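Local coordinates for protein pumilio homolog 23 (Arabidopsis thaliana, PDB 5WZJ) that binds RNA sequence-specifically through pumilio repeats stacked into a right-handed superhelix, here holding an 18S rRNA sequence, and probably regulates translation and mRNA stability, at residues Q224-Q227 against Y228-L231. Sequence-based numbering, arbitrary orientation.
Sequences QVDQ and YSSL. With nucleotides of chain B.
Asp226, the N-cap of helix 227-239, turns its OD1 to the backbone N-H groups of Tyr228 and Ser229. That oxygen takes a fairly straight bond from Ser229 N at 3.0 Å, arriving on the anti side of the carboxylate, and a weak, bent one from Tyr228 N at 2.8 Å. CG stands anti to Asp226 N (chi1 180°), which brings OD1 within reach of both. Regular helical bonds follow: Ser230 N to Asp226 O at 2.9 Å, then Leu231 N to Gln227 O. Ser229 OG lies against Asp226 CB but spends its hydrogen bond on Leu223 O.

Toward the RNA, Gln227 runs out extended, and its OE1 accepts a short 2.5 Å bond from O2' of A8 of chain B. Its NE2 sits over one face of the Tyr228 ring, 3.7 Å from CZ, and close to O4' of C9 of chain B. Tyr228 OH meets C4' of that ribose at 3.6 Å, a plain contact. Leu231 splits its methyls between the bases, CD2 at 3.4 Å from N1 of A8 of chain B and CD1 near N3 of C9 of chain B. An alanine in place of Gln227 would probably leave the RNA 2'-hydroxyl without this acceptor and uncover a face of the Tyr228 ring. The cap thus takes up two N-H groups of a Pumilio 4 helix whose first turn holds a ribose hydroxyl, a bond that alone tells no base apart.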
loop_
_atom_site.group_PDB
_atom_site.type_symbol
_atom_site.label_atom_id
_atom_site.label_comp_id
_atom_site.label_asym_id
_atom_site.label_seq_id
_atom_site.Cartn_x
_atom_site.Cartn_y
_atom_site.Cartn_z
ATOM N N GLN A 224 6.441 -8.555 20.198
ATOM C CA GLN A 224 5.208 -7.902 19.759
ATOM C C GLN A 224 5.354 -6.385 19.706
ATOM O O GLN A 224 4.769 -5.728 18.835
ATOM C CB GLN A 224 4.058 -8.266 20.714
ATOM C CG GLN A 224 3.490 -9.668 20.552
ATOM C CD GLN A 224 2.395 -9.955 21.569
ATOM O OE1 GLN A 224 2.122 -9.139 22.449
ATOM N NE2 GLN A 224 1.775 -11.116 21.459
ATOM N N VAL A 225 6.106 -5.807 20.645
ATOM C CA VAL A 225 6.166 -4.359 20.817
ATOM C C VAL A 225 7.527 -3.800 20.429
ATOM O O VAL A 225 7.782 -2.604 20.604
ATOM C CB VAL A 225 5.787 -3.936 22.253
ATOM C CG1 VAL A 225 4.332 -4.331 22.567
ATOM C CG2 VAL A 225 6.741 -4.559 23.271
ATOM N N ASP A 226 8.410 -4.623 19.897
ATOM C CA ASP A 226 9.658 -4.106 19.361
ATOM C C ASP A 226 9.436 -3.783 17.893
ATOM O O ASP A 226 8.983 -4.639 17.128
ATOM C CB ASP A 226 10.797 -5.110 19.521
ATOM C CG ASP A 226 12.098 -4.591 18.959
ATOM O OD1 ASP A 226 12.299 -4.672 17.723
ATOM O OD2 ASP A 226 12.920 -4.106 19.757
ATOM N N GLN A 227 9.748 -2.548 17.507
ATOM C CA GLN A 227 9.475 -2.118 16.141
ATOM C C GLN A 227 10.126 -3.040 15.121
ATOM O O GLN A 227 9.510 -3.402 14.111
ATOM C CB GLN A 227 9.958 -0.682 15.939
ATOM C CG GLN A 227 10.046 -0.293 14.495
ATOM C CD GLN A 227 10.268 1.195 14.332
ATOM O OE1 GLN A 227 9.562 2.005 14.923
ATOM N NE2 GLN A 227 11.252 1.557 13.541
ATOM N N TYR A 228 11.371 -3.434 15.367
ATOM C CA TYR A 228 12.096 -4.154 14.334
ATOM C C TYR A 228 11.675 -5.621 14.260
ATOM O O TYR A 228 11.559 -6.175 13.164
ATOM C CB TYR A 228 13.600 -3.962 14.555
ATOM C CG TYR A 228 13.986 -2.554 14.132
ATOM C CD1 TYR A 228 13.844 -2.163 12.811
ATOM C CD2 TYR A 228 14.431 -1.601 15.059
ATOM C CE1 TYR A 228 14.167 -0.875 12.400
ATOM C CE2 TYR A 228 14.748 -0.293 14.658
ATOM C CZ TYR A 228 14.612 0.053 13.321
ATOM O OH TYR A 228 14.921 1.315 12.876
ATOM N N SER A 229 11.403 -6.269 15.390
ATOM C CA SER A 229 10.896 -7.639 15.282
ATOM C C SER A 229 9.464 -7.643 14.749
ATOM O O SER A 229 9.077 -8.558 14.007
ATOM C CB SER A 229 10.975 -8.359 16.640
ATOM O OG SER A 229 10.295 -7.609 17.641
ATOM N N SER A 230 8.662 -6.629 15.098
ATOM C CA SER A 230 7.312 -6.559 14.548
ATOM C C SER A 230 7.356 -6.470 13.025
ATOM O O SER A 230 6.610 -7.170 12.330
ATOM C CB SER A 230 6.565 -5.368 15.147
ATOM O OG SER A 230 5.353 -5.137 14.464
ATOM N N LEU A 231 8.271 -5.649 12.496
ATOM C CA LEU A 231 8.453 -5.520 11.053
ATOM C C LEU A 231 8.842 -6.848 10.402
ATOM O O LEU A 231 8.351 -7.179 9.316
ATOM C CB LEU A 231 9.508 -4.447 10.763
ATOM C CG LEU A 231 8.991 -3.010 10.887
ATOM C CD1 LEU A 231 10.155 -2.023 11.048
ATOM C CD2 LEU A 231 8.169 -2.687 9.648
ATOM P P A B 8 4.783 8.318 13.427
ATOM O OP1 A B 8 5.873 8.899 14.247
ATOM O OP2 A B 8 4.404 8.948 12.148
ATOM O "O5'" A B 8 5.117 6.808 13.082
ATOM C "C5'" A B 8 6.079 6.487 12.104
ATOM C "C4'" A B 8 7.104 5.578 12.710
ATOM O "O4'" A B 8 6.500 4.288 12.997
ATOM C "C3'" A B 8 8.311 5.272 11.839
ATOM O "O3'" A B 8 9.312 6.274 12.002
ATOM C "C2'" A B 8 8.755 3.922 12.359
ATOM O "O2'" A B 8 9.474 4.142 13.566
ATOM C "C1'" A B 8 7.408 3.262 12.708
ATOM N N9 A B 8 6.812 2.438 11.628
ATOM C C8 A B 8 6.401 2.780 10.355
ATOM N N7 A B 8 5.875 1.776 9.678
ATOM C C5 A B 8 5.909 0.709 10.560
ATOM C C6 A B 8 5.492 -0.637 10.478
ATOM N N6 A B 8 4.933 -1.218 9.410
ATOM N N1 A B 8 5.685 -1.413 11.571
ATOM C C2 A B 8 6.244 -0.893 12.673
ATOM N N3 A B 8 6.677 0.348 12.865
ATOM C C4 A B 8 6.466 1.109 11.766
ATOM P P C B 9 10.289 6.704 10.789
ATOM O OP1 C B 9 11.051 7.896 11.238
ATOM O OP2 C B 9 9.536 6.753 9.508
ATOM O "O5'" C B 9 11.290 5.464 10.644
ATOM C "C5'" C B 9 12.164 5.060 11.694
ATOM C "C4'" C B 9 12.992 3.877 11.248
ATOM O "O4'" C B 9 12.132 2.742 11.028
ATOM C "C3'" C B 9 13.762 4.083 9.942
ATOM O "O3'" C B 9 15.105 4.409 10.246
ATOM C "C2'" C B 9 13.647 2.751 9.179
ATOM O "O2'" C B 9 14.892 2.062 9.145
ATOM C "C1'" C B 9 12.632 1.938 10.000
ATOM N N1 C B 9 11.506 1.422 9.196
ATOM C C2 C B 9 11.667 0.137 8.699
ATOM O O2 C B 9 12.732 -0.448 8.982
ATOM N N3 C B 9 10.675 -0.415 7.952
ATOM C C4 C B 9 9.571 0.284 7.694
ATOM N N4 C B 9 8.619 -0.285 6.948
ATOM C C5 C B 9 9.388 1.614 8.199
ATOM C C6 C B 9 10.372 2.146 8.940
#